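Local coordinates for ABC-type transport system, molybdenum-specific extracellular solute-binding protein (Clostridium difficile, PDB 4KD5), which probably binds molybdate or tungstate outside the cell as the solute-binding component of a molybdenum ABC transporter, at residues Leu105-Gly116 with Leu136-Ala147. Sequence-based numbering, arbitrary orientation.
Sequences LTTDKVKKIAVG and LKDKLKDKLVFA. With SBT (2-butanol), chain I.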
loop_
_atom_site.group_PDB
_atom_site.type_symbol
_atom_site.label_atom_id
_atom_site.label_comp_id
_atom_site.label_asym_id
_atom_site.label_seq_id
_atom_site.Cartn_x
_atom_site.Cartn_y
_atom_site.Cartn_z
ATOM N N LEU A 105 -42.234 4.598 31.189
ATOM C CA LEU A 105 -41.482 3.916 32.242
ATOM C C LEU A 105 -42.005 4.304 33.625
ATOM O O LEU A 105 -42.007 3.498 34.552
ATOM C CB LEU A 105 -39.988 4.240 32.156
ATOM C CG LEU A 105 -39.161 3.756 30.971
ATOM C CD1 LEU A 105 -37.701 4.134 31.153
ATOM C CD2 LEU A 105 -39.287 2.260 30.827
ATOM N N THR A 106 -42.453 5.549 33.750
ATOM C CA THR A 106 -42.888 6.097 35.034
ATOM C C THR A 106 -44.343 5.744 35.355
ATOM O O THR A 106 -44.762 5.785 36.511
ATOM C CB THR A 106 -42.719 7.619 35.061
ATOM O OG1 THR A 106 -41.641 7.995 34.196
ATOM C CG2 THR A 106 -42.426 8.097 36.466
ATOM N N THR A 107 -45.106 5.402 34.320
ATOM C CA THR A 107 -46.527 5.089 34.464
ATOM C C THR A 107 -46.751 3.688 35.023
ATOM O O THR A 107 -45.808 2.919 35.189
ATOM C CB THR A 107 -47.268 5.217 33.117
ATOM O OG1 THR A 107 -47.082 4.023 32.348
ATOM C CG2 THR A 107 -46.744 6.404 32.334
ATOM N N ASP A 108 -48.011 3.362 35.297
ATOM C CA ASP A 108 -48.382 2.042 35.798
ATOM C C ASP A 108 -48.484 1.020 34.670
ATOM O O ASP A 108 -48.706 -0.164 34.919
ATOM C CB ASP A 108 -49.714 2.107 36.547
ATOM C CG ASP A 108 -49.553 1.957 38.049
ATOM O OD1 ASP A 108 -49.645 0.814 38.549
ATOM O OD2 ASP A 108 -49.346 2.981 38.733
ATOM N N LYS A 109 -48.324 1.480 33.434
ATOM C CA LYS A 109 -48.408 0.600 32.273
ATOM C C LYS A 109 -47.290 -0.438 32.262
ATOM O O LYS A 109 -47.496 -1.579 31.840
ATOM C CB LYS A 109 -48.405 1.417 30.979
ATOM C CG LYS A 109 -49.572 2.386 30.893
ATOM C CD LYS A 109 -49.729 2.988 29.504
ATOM C CE LYS A 109 -51.176 3.431 29.275
ATOM N NZ LYS A 109 -51.301 4.663 28.439
ATOM N N VAL A 110 -46.111 -0.041 32.729
ATOM C CA VAL A 110 -45.008 -0.983 32.872
ATOM C C VAL A 110 -44.754 -1.309 34.345
ATOM O O VAL A 110 -44.771 -0.430 35.206
ATOM C CB VAL A 110 -43.716 -0.508 32.139
ATOM C CG1 VAL A 110 -44.075 0.171 30.825
ATOM C CG2 VAL A 110 -42.881 0.414 33.010
ATOM N N LYS A 111 -44.558 -2.591 34.627
ATOM C CA LYS A 111 -44.345 -3.049 35.990
ATOM C C LYS A 111 -42.946 -3.625 36.133
ATOM O O LYS A 111 -42.332 -3.534 37.189
ATOM C CB LYS A 111 -45.406 -4.087 36.369
ATOM C CG LYS A 111 -46.833 -3.548 36.341
ATOM C CD LYS A 111 -47.870 -4.639 36.580
ATOM C CE LYS A 111 -49.267 -4.053 36.768
ATOM N NZ LYS A 111 -49.683 -3.174 35.642
ATOM N N LYS A 112 -42.440 -4.212 35.056
ATOM C CA LYS A 112 -41.144 -4.875 35.093
ATOM C C LYS A 112 -40.238 -4.429 33.944
ATOM O O LYS A 112 -40.531 -4.677 32.769
ATOM C CB LYS A 112 -41.334 -6.400 35.116
ATOM C CG LYS A 112 -42.206 -6.869 36.281
ATOM C CD LYS A 112 -42.409 -8.369 36.300
ATOM C CE LYS A 112 -41.100 -9.069 36.538
ATOM N NZ LYS A 112 -41.219 -10.545 36.424
ATOM N N ILE A 113 -39.152 -3.747 34.305
ATOM C CA ILE A 113 -38.164 -3.260 33.345
ATOM C C ILE A 113 -36.932 -4.168 33.349
ATOM O O ILE A 113 -36.221 -4.259 34.350
ATOM C CB ILE A 113 -37.739 -1.812 33.670
ATOM C CG1 ILE A 113 -38.949 -0.879 33.620
ATOM C CG2 ILE A 113 -36.661 -1.329 32.715
ATOM C CD1 ILE A 113 -38.649 0.555 34.004
ATOM N N ALA A 114 -36.679 -4.836 32.227
ATOM C CA ALA A 114 -35.539 -5.749 32.127
ATOM C C ALA A 114 -34.273 -5.013 31.701
ATOM O O ALA A 114 -34.262 -4.327 30.678
ATOM C CB ALA A 114 -35.837 -6.872 31.160
ATOM N N VAL A 115 -33.204 -5.168 32.482
ATOM C CA VAL A 115 -31.894 -4.618 32.126
ATOM C C VAL A 115 -30.798 -5.633 32.429
ATOM O O VAL A 115 -31.001 -6.554 33.223
ATOM C CB VAL A 115 -31.569 -3.315 32.900
ATOM C CG1 VAL A 115 -32.558 -2.208 32.575
ATOM C CG2 VAL A 115 -31.534 -3.585 34.397
ATOM N N GLY A 116 -29.634 -5.464 31.810
ATOM C CA GLY A 116 -28.498 -6.307 32.133
ATOM C C GLY A 116 -27.901 -5.911 33.474
ATOM O O GLY A 116 -28.062 -4.765 33.909
ATOM N N LEU A 136 -33.975 8.707 36.904
ATOM C CA LEU A 136 -35.058 7.737 36.976
ATOM C C LEU A 136 -34.652 6.498 37.759
ATOM O O LEU A 136 -35.488 5.645 38.056
ATOM C CB LEU A 136 -35.506 7.334 35.569
ATOM C CG LEU A 136 -36.118 8.407 34.675
ATOM C CD1 LEU A 136 -36.553 7.819 33.344
ATOM C CD2 LEU A 136 -37.294 9.046 35.370
ATOM N N LYS A 137 -33.368 6.399 38.093
ATOM C CA LYS A 137 -32.830 5.173 38.678
ATOM C C LYS A 137 -33.430 4.814 40.038
ATOM O O LYS A 137 -33.652 3.638 40.327
ATOM C CB LYS A 137 -31.302 5.223 38.778
ATOM C CG LYS A 137 -30.673 3.842 38.846
ATOM C CD LYS A 137 -29.282 3.873 39.452
ATOM C CE LYS A 137 -28.844 2.467 39.838
ATOM N NZ LYS A 137 -27.493 2.417 40.469
ATOM N N ASP A 138 -33.691 5.816 40.872
ATOM C CA ASP A 138 -34.301 5.562 42.177
ATOM C C ASP A 138 -35.785 5.218 42.063
ATOM O O ASP A 138 -36.231 4.215 42.615
ATOM C CB ASP A 138 -34.090 6.749 43.129
ATOM C CG ASP A 138 -32.947 6.525 44.106
ATOM O OD1 ASP A 138 -32.488 7.512 44.722
ATOM O OD2 ASP A 138 -32.509 5.367 44.258
ATOM N N LYS A 139 -36.534 6.046 41.337
ATOM C CA LYS A 139 -37.973 5.844 41.154
ATOM C C LYS A 139 -38.319 4.459 40.606
ATOM O O LYS A 139 -39.370 3.906 40.911
ATOM C CB LYS A 139 -38.552 6.916 40.220
ATOM C CG LYS A 139 -38.403 8.348 40.722
ATOM C CD LYS A 139 -38.938 9.380 39.719
ATOM C CE LYS A 139 -40.463 9.479 39.738
ATOM N NZ LYS A 139 -40.947 10.800 39.223
ATOM N N LEU A 140 -37.414 3.904 39.806
ATOM C CA LEU A 140 -37.674 2.679 39.050
ATOM C C LEU A 140 -37.140 1.417 39.726
ATOM O O LEU A 140 -37.284 0.319 39.194
ATOM C CB LEU A 140 -37.074 2.799 37.641
ATOM C CG LEU A 140 -37.936 3.329 36.494
ATOM C CD1 LEU A 140 -39.015 4.260 36.995
ATOM C CD2 LEU A 140 -37.081 4.028 35.451
ATOM N N LYS A 141 -36.534 1.580 40.899
ATOM C CA LYS A 141 -35.882 0.478 41.605
ATOM C C LYS A 141 -36.826 -0.695 41.875
ATOM O O LYS A 141 -36.408 -1.856 41.874
ATOM C CB LYS A 141 -35.255 0.989 42.911
ATOM C CG LYS A 141 -34.305 0.011 43.592
ATOM C CD LYS A 141 -33.488 0.703 44.677
ATOM C CE LYS A 141 -33.029 -0.283 45.743
ATOM N NZ LYS A 141 -31.556 -0.271 45.955
ATOM N N ASP A 142 -38.104 -0.388 42.079
ATOM C CA ASP A 142 -39.117 -1.414 42.324
ATOM C C ASP A 142 -39.525 -2.157 41.050
ATOM O O ASP A 142 -40.185 -3.193 41.119
ATOM C CB ASP A 142 -40.350 -0.795 42.989
ATOM C CG ASP A 142 -40.802 0.481 42.306
ATOM O OD1 ASP A 142 -40.061 1.482 42.374
ATOM O OD2 ASP A 142 -41.906 0.494 41.722
ATOM N N LYS A 143 -39.119 -1.633 39.895
ATOM C CA LYS A 143 -39.472 -2.230 38.609
ATOM C C LYS A 143 -38.304 -2.977 37.977
ATOM O O LYS A 143 -38.496 -3.863 37.150
ATOM C CB LYS A 143 -39.965 -1.150 37.642
ATOM C CG LYS A 143 -41.059 -0.249 38.193
ATOM C CD LYS A 143 -42.054 0.120 37.093
ATOM C CE LYS A 143 -42.808 1.406 37.422
ATOM N NZ LYS A 143 -43.852 1.728 36.406
ATOM N N LEU A 144 -37.093 -2.601 38.366
ATOM C CA LEU A 144 -35.879 -3.121 37.745
ATOM C C LEU A 144 -35.617 -4.604 38.043
ATOM O O LEU A 144 -35.501 -5.007 39.206
ATOM C CB LEU A 144 -34.672 -2.286 38.181
ATOM C CG LEU A 144 -34.145 -1.225 37.214
ATOM C CD1 LEU A 144 -35.126 -0.932 36.095
ATOM C CD2 LEU A 144 -33.776 0.058 37.939
ATOM N N VAL A 145 -35.532 -5.412 36.986
ATOM C CA VAL A 145 -35.079 -6.803 37.094
ATOM C C VAL A 145 -33.817 -6.988 36.246
ATOM O O VAL A 145 -33.676 -6.369 35.193
ATOM C CB VAL A 145 -36.174 -7.807 36.683
ATOM C CG1 VAL A 145 -37.190 -7.965 37.791
ATOM C CG2 VAL A 145 -36.859 -7.360 35.406
ATOM N N PHE A 146 -32.906 -7.842 36.703
ATOM C CA PHE A 146 -31.573 -7.900 36.111
ATOM C C PHE A 146 -31.237 -9.243 35.451
ATOM O O PHE A 146 -31.285 -10.293 36.095
ATOM C CB PHE A 146 -30.524 -7.541 37.170
ATOM C CG PHE A 146 -30.720 -6.178 37.784
ATOM C CD1 PHE A 146 -30.044 -5.076 37.283
ATOM C CD2 PHE A 146 -31.583 -5.997 38.859
ATOM C CE1 PHE A 146 -30.220 -3.818 37.842
ATOM C CE2 PHE A 146 -31.766 -4.742 39.421
ATOM C CZ PHE A 146 -31.084 -3.653 38.913
ATOM N N ALA A 147 -30.890 -9.193 34.164
ATOM C CA ALA A 147 -30.560 -10.396 33.389
ATOM C C ALA A 147 -29.053 -10.620 33.243
ATOM O O ALA A 147 -28.264 -9.681 33.369
ATOM C CB ALA A 147 -31.214 -10.345 32.027
HETATM C C1 SBT I . -49.142 7.302 36.956
HETATM C C2 SBT I . -50.348 6.573 36.379
HETATM C C3 SBT I . -50.295 6.532 34.859
HETATM C C4 SBT I . -50.248 7.930 34.284
HETATM O OH SBT I . -50.379 5.237 36.885
#
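Ile-113 to Gly-116 pair in parallel with Leu-144 to Ala-147 as neighbouring strands of a beta-alpha-beta unit in the solute-binding-protein fold, with helix 122-133 as the crossover. Four backbone bonds join them, beginning with Ile-113 N to Lys-143 O (2.9 Å) and ending with Ala-147 N to Val-115 O (2.8 Å). Between these, Val-145 N donates to Ile-113 O and Val-145 O accepts from Val-115 N. The Gly-116 end lies about 6 Å from the side chains of Ala-123 and Val-150, both predicted to bind molybdate.

Lys-143 reaches into the loop before Ile-113. Its chain, bent at chi2 (-144°), runs past Lys-111 O and brings the ammonium to a cluster of backbone carbonyls. NZ donates to Val-110 O at 2.6 Å and to Leu-105 O at 3.2 Å, while Thr-107 O also lies 2.6 Å away. One ammonium group thus bridges the carbonyls of Leu-105 and Val-110 across the bend of the loop.

Apolar contacts line the sheet face that carries Ile-113 and Val-115. Ile-113 CD1 meets Leu-140 CG at 3.8 Å, and Leu-144 CD1 fits against Ile-113 CB and CG2. Val-115 CG2 lies 3.6 Å from Phe-146 CD1, the side chains side by side.

Helix 122-133 packs on Val-115 through Ala-127 and on Leu-140 through Leu-131, helix 150-159 covers Ala-114 and Ala-147 on the other face, and strand 164-168 continues the sheet beyond strand 113-116.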